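Local coordinates for flavohemoprotein (Vibrio cholerae O1 biovar El Tor, PDB 4EH1) that probably detoxifies nitric oxide by oxidising it to nitrate with oxygen and NAD(P)H, the piece here being its FAD- and NAD(P)H-binding reductase domain, at residues Gln38-Glu43 with Tyr68-Lys73; Leu197-Gly202 with Leu221-Asp226. All blocks are in the same frame, centred on the assembly; numbering follows the deposited sequence.

Contact 1. Residues Gln38-Glu43 with Tyr68-Lys73; sequences QYIGIE and YRISVK. With FAD (flavin-adenine dinucleotide), chain C.
Ile40 and Ile70 mark where two strands of the antiparallel FAD-binding barrel pass nearest, their CA atoms 8.4 Å apart. Strands 39-43 and 68-73 are not sheet neighbours. They face each other across the barrel interior at 74°, with no hydrogen bond between them, and what joins them is a small, wholly buried aliphatic cluster.

Ile70 is shared by two partners from the facing strand. Its CG2 methyl meets Ile40 CD1 at 3.6 Å, the two side chains crossing at about a right angle. Its other branch reaches tip to tip toward Ile42, bringing Ile70 CD1 to 3.9 Å from Ile42 CG1. In Ile70, a chi1 of 58° places CG1 between the backbone N and the carbonyl carbon, and the extended chi2 of 169° carries CD1 on to Ile42; CG2, beside the N, is left to Ile40. Tyr68 continues the apolar surface more loosely, its CE2 lying 4.4 Å from Ile40 CG2, while its hydroxyl is hydrogen-bonded to the carbonyl of Leu32.

Both strands also reach the flavin of FAD. The CB of Tyr39 is directed away from strand 68-73, and Tyr39 CD1 touches the flavin methyl C7M obliquely at 3.6 Å. Strand 68-73 uses backbone instead, holding the pyrimidine end of the isoalloxazine at two points. The flavin N3 donates to Ser71 O over 2.9 Å, and Lys73 N donates almost straight to flavin O2, also at 2.9 Å.

Contact 2. Residues Leu197-Gly202 with Leu221-Asp226; sequences LPIEDG and LALGVD
Ile199 lays its CG2 methyl over one face of the flat Leu223-Gly224 peptide, nearest the carbonyl, with CG2 3.4 Å from Leu223 O. The other flat group in play is the Ile199 carbonyl itself, whose oxygen has the Val225 CG2 methyl beside it at 3.9 Å. No aromatic ring takes part and no hydrogen bond crosses. The contact belongs to the beta-alpha-beta unit of the NAD-binding domain: residues 197-202 lead into strand 203-208, helix 210-223 returns antiparallel to it, and residues 224-226 turn back toward strand 230-234. The turn entering the first strand is thus packed against the end of the helix that follows.

That helix stops in a Schellman motif. Gly224 takes a positive phi of 112°, and its N bonds back to Leu221 O. The turn carries the chain past Ile199, and Leu223 before it and Val225 after it both have atoms in contact with that side chain. The opposing segment is also tightly wound. Pro198 centres an inverse gamma turn, its CB directed away from 221-226, and Gly202 N closes a wider turn by bonding to Pro198 O at 2.7 Å.

Ile199 works with both branches. Its chi1 of -61° sets CG2 anti to the backbone N and CG1 beside the N, and chi2 of -59° folds CD1 round to Leu223 and Val225. Ile199 CD1 meets Leu223 CD1 at 4.1 Å, the side chains crossing at about a right angle; Ile199 CG2 and Val225 CG2 are 4.0 Å apart. Val225 also leans on Ile230 of the next strand. Arg229 NH1, from beyond the two segments, is hydrogen-bonded to both Ile199 O and Gly202 O.

In the fold
The two contacts sit in different domains on opposite sides of the chain's centre, their own centres about 31 Å apart, and share no strand or helix. Contact 1 is core: strand faces strand across the FAD-binding barrel, every touching residue is buried, and the same strands present groups to the cofactor. Contact 2 is peripheral and only partly buried, joining a turn to a helix end at the edge of the NAD-binding domain, away from the annotated sites. Both rest on branched aliphatic side chains without a cross-segment hydrogen bond. In contact 1 side chains meet side chains, whereas in contact 2 methyls also lie against the carbonyl oxygens of Leu223 and Ile199.

Contact 1. Residues Gln38-Glu43 with Tyr68-Lys73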
loop_
_atom_site.group_PDB
_atom_site.type_symbol
_atom_site.label_atom_id
_atom_site.label_comp_id
_atom_site.label_asym_id
_atom_site.label_seq_id
_atom_site.Cartn_x
_atom_site.Cartn_y
_atom_site.Cartn_z
ATOM N N GLN A 38 14.748 13.297 11.539
ATOM C CA GLN A 38 13.712 14.222 12.026
ATOM C C GLN A 38 12.313 13.759 11.652
ATOM O O GLN A 38 12.153 12.830 10.838
ATOM C CB GLN A 38 13.951 15.651 11.564
ATOM C CG GLN A 38 15.225 16.229 12.110
ATOM C CD GLN A 38 15.361 17.685 11.790
ATOM O OE1 GLN A 38 15.358 18.085 10.622
ATOM N NE2 GLN A 38 15.477 18.498 12.822
ATOM N N TYR A 39 11.304 14.384 12.257
ATOM C CA TYR A 39 9.902 13.966 12.041
ATOM C C TYR A 39 9.038 15.164 11.680
ATOM O O TYR A 39 9.381 16.304 12.000
ATOM C CB TYR A 39 9.309 13.286 13.305
ATOM C CG TYR A 39 9.451 14.142 14.542
ATOM C CD1 TYR A 39 10.539 14.000 15.381
ATOM C CD2 TYR A 39 8.526 15.146 14.829
ATOM C CE1 TYR A 39 10.702 14.831 16.499
ATOM C CE2 TYR A 39 8.671 15.968 15.924
ATOM C CZ TYR A 39 9.761 15.810 16.754
ATOM O OH TYR A 39 9.887 16.622 17.849
ATOM N N ILE A 40 7.919 14.897 11.018
ATOM C CA ILE A 40 6.921 15.923 10.811
ATOM C C ILE A 40 5.750 15.617 11.725
ATOM O O ILE A 40 5.759 14.626 12.472
ATOM C CB ILE A 40 6.474 16.061 9.308
ATOM C CG1 ILE A 40 6.141 14.704 8.667
ATOM C CG2 ILE A 40 7.581 16.663 8.477
ATOM C CD1 ILE A 40 4.753 14.203 8.959
ATOM N N GLY A 41 4.752 16.485 11.670
ATOM C CA GLY A 41 3.524 16.304 12.413
ATOM C C GLY A 41 2.359 16.075 11.467
ATOM O O GLY A 41 2.254 16.727 10.419
ATOM N N ILE A 42 1.485 15.143 11.815
ATOM C CA ILE A 42 0.271 14.935 11.044
ATOM C C ILE A 42 -0.938 15.266 11.921
ATOM O O ILE A 42 -0.997 14.865 13.081
ATOM C CB ILE A 42 0.150 13.480 10.563
ATOM C CG1 ILE A 42 1.286 13.131 9.576
ATOM C CG2 ILE A 42 -1.212 13.236 9.906
ATOM C CD1 ILE A 42 1.163 13.810 8.202
ATOM N N GLU A 43 -1.910 15.983 11.364
ATOM C CA GLU A 43 -3.110 16.324 12.108
ATOM C C GLU A 43 -4.362 15.943 11.343
ATOM O O GLU A 43 -4.524 16.279 10.167
ATOM C CB GLU A 43 -3.128 17.815 12.435
ATOM C CG GLU A 43 -4.491 18.403 12.662
ATOM C CD GLU A 43 -4.414 19.925 12.814
ATOM O OE1 GLU A 43 -3.649 20.392 13.688
ATOM O OE2 GLU A 43 -5.094 20.654 12.048
ATOM N N TYR A 68 7.430 14.266 0.880
ATOM C CA TYR A 68 7.785 13.590 2.108
ATOM C C TYR A 68 7.237 12.162 2.090
ATOM O O TYR A 68 6.144 11.908 1.587
ATOM C CB TYR A 68 7.178 14.330 3.303
ATOM C CG TYR A 68 7.751 15.705 3.613
ATOM C CD1 TYR A 68 9.120 15.959 3.526
ATOM C CD2 TYR A 68 6.920 16.734 4.017
ATOM C CE1 TYR A 68 9.646 17.221 3.831
ATOM C CE2 TYR A 68 7.421 18.003 4.310
ATOM C CZ TYR A 68 8.782 18.237 4.235
ATOM O OH TYR A 68 9.265 19.485 4.527
ATOM N N ARG A 69 7.991 11.223 2.635
ATOM C CA ARG A 69 7.421 9.921 2.951
ATOM C C ARG A 69 7.453 9.688 4.477
ATOM O O ARG A 69 8.483 9.906 5.144
ATOM C CB ARG A 69 8.144 8.789 2.220
ATOM C CG ARG A 69 7.553 7.390 2.511
ATOM C CD ARG A 69 8.259 6.305 1.714
ATOM N NE ARG A 69 9.471 5.870 2.389
ATOM C CZ ARG A 69 10.260 4.901 1.934
ATOM N NH1 ARG A 69 9.959 4.275 0.802
ATOM N NH2 ARG A 69 11.340 4.547 2.615
ATOM N N ILE A 70 6.317 9.265 5.018
ATOM C CA ILE A 70 6.270 8.780 6.399
ATOM C C ILE A 70 5.751 7.346 6.398
ATOM O O ILE A 70 5.129 6.903 5.428
ATOM C CB ILE A 70 5.331 9.607 7.268
ATOM C CG1 ILE A 70 3.930 9.572 6.672
ATOM C CG2 ILE A 70 5.856 11.082 7.465
ATOM C CD1 ILE A 70 2.880 10.159 7.651
ATOM N N SER A 71 5.989 6.634 7.493
ATOM C CA SER A 71 5.621 5.221 7.590
ATOM C C SER A 71 5.004 4.968 8.958
ATOM O O SER A 71 5.654 5.149 10.005
ATOM C CB SER A 71 6.846 4.326 7.403
ATOM O OG SER A 71 7.565 4.697 6.223
ATOM N N VAL A 72 3.761 4.503 8.922
ATOM C CA VAL A 72 2.866 4.588 10.046
ATOM C C VAL A 72 2.418 3.198 10.515
ATOM O O VAL A 72 1.839 2.418 9.758
ATOM C CB VAL A 72 1.629 5.422 9.642
ATOM C CG1 VAL A 72 0.582 5.354 10.728
ATOM C CG2 VAL A 72 2.048 6.894 9.265
ATOM N N LYS A 73 2.716 2.886 11.765
ATOM C CA LYS A 73 2.285 1.614 12.317
ATOM C C LYS A 73 0.863 1.703 12.896
ATOM O O LYS A 73 0.588 2.551 13.732
ATOM C CB LYS A 73 3.236 1.137 13.392
ATOM C CG LYS A 73 2.824 -0.281 13.851
ATOM C CD LYS A 73 3.544 -0.778 15.084
ATOM C CE LYS A 73 2.725 -1.940 15.698
ATOM N NZ LYS A 73 3.382 -2.622 16.829
HETATM P PA FAD C . -3.410 6.781 20.386
HETATM O O1A FAD C . -2.721 7.974 20.777
HETATM O O2A FAD C . -4.814 6.758 20.157
HETATM O O5B FAD C . -3.153 5.733 21.492
HETATM C C5B FAD C . -1.944 5.717 22.206
HETATM C C4B FAD C . -1.799 4.522 23.130
HETATM O O4B FAD C . -2.628 4.646 24.269
HETATM C C3B FAD C . -2.220 3.278 22.410
HETATM O O3B FAD C . -1.414 2.219 22.859
HETATM C C2B FAD C . -3.619 3.055 22.876
HETATM O O2B FAD C . -3.847 1.680 22.859
HETATM C C1B FAD C . -3.626 3.654 24.252
HETATM N N9A FAD C . -4.926 4.268 24.500
HETATM C C8A FAD C . -5.584 5.074 23.696
HETATM N N7A FAD C . -6.754 5.435 24.223
HETATM C C5A FAD C . -6.851 4.838 25.389
HETATM C C6A FAD C . -7.848 4.795 26.448
HETATM N N6A FAD C . -8.993 5.484 26.358
HETATM N N1A FAD C . -7.563 4.036 27.490
HETATM C C2A FAD C . -6.439 3.363 27.583
HETATM N N3A FAD C . -5.496 3.354 26.664
HETATM C C4A FAD C . -5.646 4.058 25.560
HETATM N N1 FAD C . 4.752 6.348 14.785
HETATM C C2 FAD C . 4.878 5.777 13.589
HETATM O O2 FAD C . 4.049 4.973 13.248
HETATM N N3 FAD C . 5.854 6.055 12.742
HETATM C C4 FAD C . 6.780 6.924 13.011
HETATM O O4 FAD C . 7.637 7.135 12.193
HETATM C C4X FAD C . 6.727 7.590 14.317
HETATM N N5 FAD C . 7.630 8.470 14.682
HETATM C C5X FAD C . 7.570 9.049 15.866
HETATM C C6 FAD C . 8.533 9.950 16.192
HETATM C C7 FAD C . 8.508 10.565 17.406
HETATM C C7M FAD C . 9.558 11.543 17.769
HETATM C C8 FAD C . 7.439 10.273 18.350
HETATM C C8M FAD C . 7.440 10.973 19.654
HETATM C C9 FAD C . 6.464 9.372 18.027
HETATM C C9A FAD C . 6.498 8.741 16.812
HETATM N N10 FAD C . 5.524 7.820 16.461
HETATM C C10 FAD C . 5.629 7.231 15.211
HETATM C "C1'" FAD C . 4.421 7.523 17.366
HETATM C "C2'" FAD C . 3.157 8.235 16.883
HETATM O "O2'" FAD C . 3.260 9.641 16.908
HETATM C "C3'" FAD C . 1.890 7.958 17.666
HETATM O "O3'" FAD C . 2.084 8.146 19.040
HETATM C "C4'" FAD C . 1.234 6.623 17.366
HETATM O "O4'" FAD C . 0.995 6.544 15.981
HETATM C "C5'" FAD C . -0.055 6.375 18.142
HETATM O "O5'" FAD C . -1.074 7.293 17.878
HETATM P P FAD C . -2.560 6.915 17.763
HETATM O O1P FAD C . -3.279 8.145 17.705
HETATM O O2P FAD C . -2.698 5.995 16.700
HETATM O O3P FAD C . -2.798 6.174 19.098
#

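Contact 2. Residues Leu197-Gly202 with Leu221-Asp226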
loop_
_atom_site.group_PDB
_atom_site.type_symbol
_atom_site.label_atom_id
_atom_site.label_comp_id
_atom_site.label_asym_id
_atom_site.label_seq_id
_atom_site.Cartn_x
_atom_site.Cartn_y
_atom_site.Cartn_z
ATOM N N LEU A 197 31.769 -5.202 15.297
ATOM C CA LEU A 197 31.223 -3.850 15.410
ATOM C C LEU A 197 32.311 -2.817 15.726
ATOM O O LEU A 197 33.267 -3.108 16.449
ATOM C CB LEU A 197 30.200 -3.797 16.562
ATOM C CG LEU A 197 28.858 -4.528 16.427
ATOM C CD1 LEU A 197 28.088 -4.383 17.709
ATOM C CD2 LEU A 197 28.031 -4.013 15.248
ATOM N N PRO A 198 32.131 -1.577 15.251
ATOM C CA PRO A 198 33.150 -0.546 15.496
ATOM C C PRO A 198 32.925 0.094 16.851
ATOM O O PRO A 198 32.553 1.260 16.952
ATOM C CB PRO A 198 32.900 0.460 14.372
ATOM C CG PRO A 198 31.415 0.349 14.124
ATOM C CD PRO A 198 31.038 -1.092 14.388
ATOM N N ILE A 199 33.155 -0.696 17.889
ATOM C CA ILE A 199 32.933 -0.289 19.265
ATOM C C ILE A 199 33.732 0.984 19.609
ATOM O O ILE A 199 33.201 1.932 20.192
ATOM C CB ILE A 199 33.348 -1.447 20.218
ATOM C CG1 ILE A 199 32.507 -2.706 19.938
ATOM C CG2 ILE A 199 33.278 -1.011 21.696
ATOM C CD1 ILE A 199 30.986 -2.479 20.099
ATOM N N GLU A 200 35.007 1.011 19.241
ATOM C CA GLU A 200 35.879 2.116 19.660
ATOM C C GLU A 200 35.615 3.415 18.894
ATOM O O GLU A 200 35.658 4.491 19.472
ATOM C CB GLU A 200 37.358 1.731 19.554
ATOM C CG GLU A 200 37.773 0.564 20.450
ATOM C CD GLU A 200 37.756 0.898 21.948
ATOM O OE1 GLU A 200 38.182 2.019 22.323
ATOM O OE2 GLU A 200 37.323 0.032 22.748
ATOM N N ASP A 201 35.325 3.318 17.599
ATOM C CA ASP A 201 35.234 4.517 16.790
ATOM C C ASP A 201 33.843 4.832 16.264
ATOM O O ASP A 201 33.596 5.944 15.823
ATOM C CB ASP A 201 36.201 4.422 15.609
ATOM C CG ASP A 201 37.645 4.370 16.050
ATOM O OD1 ASP A 201 38.039 5.185 16.909
ATOM O OD2 ASP A 201 38.394 3.505 15.548
ATOM N N GLY A 202 32.945 3.855 16.266
ATOM C CA GLY A 202 31.665 4.045 15.604
ATOM C C GLY A 202 30.691 5.030 16.232
ATOM O O GLY A 202 30.730 5.288 17.435
ATOM N N LEU A 221 26.990 0.057 26.295
ATOM C CA LEU A 221 27.863 0.537 27.359
ATOM C C LEU A 221 28.755 -0.568 27.934
ATOM O O LEU A 221 29.943 -0.355 28.158
ATOM C CB LEU A 221 27.043 1.166 28.474
ATOM C CG LEU A 221 26.272 2.418 28.073
ATOM C CD1 LEU A 221 25.390 2.863 29.235
ATOM C CD2 LEU A 221 27.232 3.507 27.713
ATOM N N ALA A 222 28.185 -1.743 28.178
ATOM C CA ALA A 222 28.974 -2.862 28.691
ATOM C C ALA A 222 30.097 -3.281 27.720
ATOM O O ALA A 222 31.118 -3.827 28.155
ATOM C CB ALA A 222 28.079 -4.046 29.006
ATOM N N LEU A 223 29.894 -3.049 26.417
ATOM C CA LEU A 223 30.886 -3.393 25.392
ATOM C C LEU A 223 31.985 -2.328 25.297
ATOM O O LEU A 223 33.066 -2.572 24.747
ATOM C CB LEU A 223 30.220 -3.568 24.018
ATOM C CG LEU A 223 29.563 -4.927 23.759
ATOM C CD1 LEU A 223 28.735 -4.914 22.481
ATOM C CD2 LEU A 223 30.627 -6.008 23.684
ATOM N N GLY A 224 31.706 -1.147 25.836
ATOM C CA GLY A 224 32.709 -0.113 25.907
ATOM C C GLY A 224 32.454 1.095 25.013
ATOM O O GLY A 224 33.330 1.940 24.870
ATOM N N VAL A 225 31.255 1.200 24.443
ATOM C CA VAL A 225 30.923 2.357 23.635
ATOM C C VAL A 225 30.740 3.596 24.496
ATOM O O VAL A 225 29.973 3.581 25.452
ATOM C CB VAL A 225 29.652 2.137 22.797
ATOM C CG1 VAL A 225 29.336 3.397 21.934
ATOM C CG2 VAL A 225 29.814 0.920 21.905
ATOM N N ASP A 226 31.445 4.674 24.154
ATOM C CA ASP A 226 31.298 5.921 24.898
ATOM C C ASP A 226 29.916 6.506 24.690
ATOM O O ASP A 226 29.367 6.463 23.592
ATOM C CB ASP A 226 32.346 6.968 24.523
ATOM C CG ASP A 226 32.347 8.143 25.490
ATOM O OD1 ASP A 226 32.880 7.993 26.607
ATOM O OD2 ASP A 226 31.793 9.210 25.162
#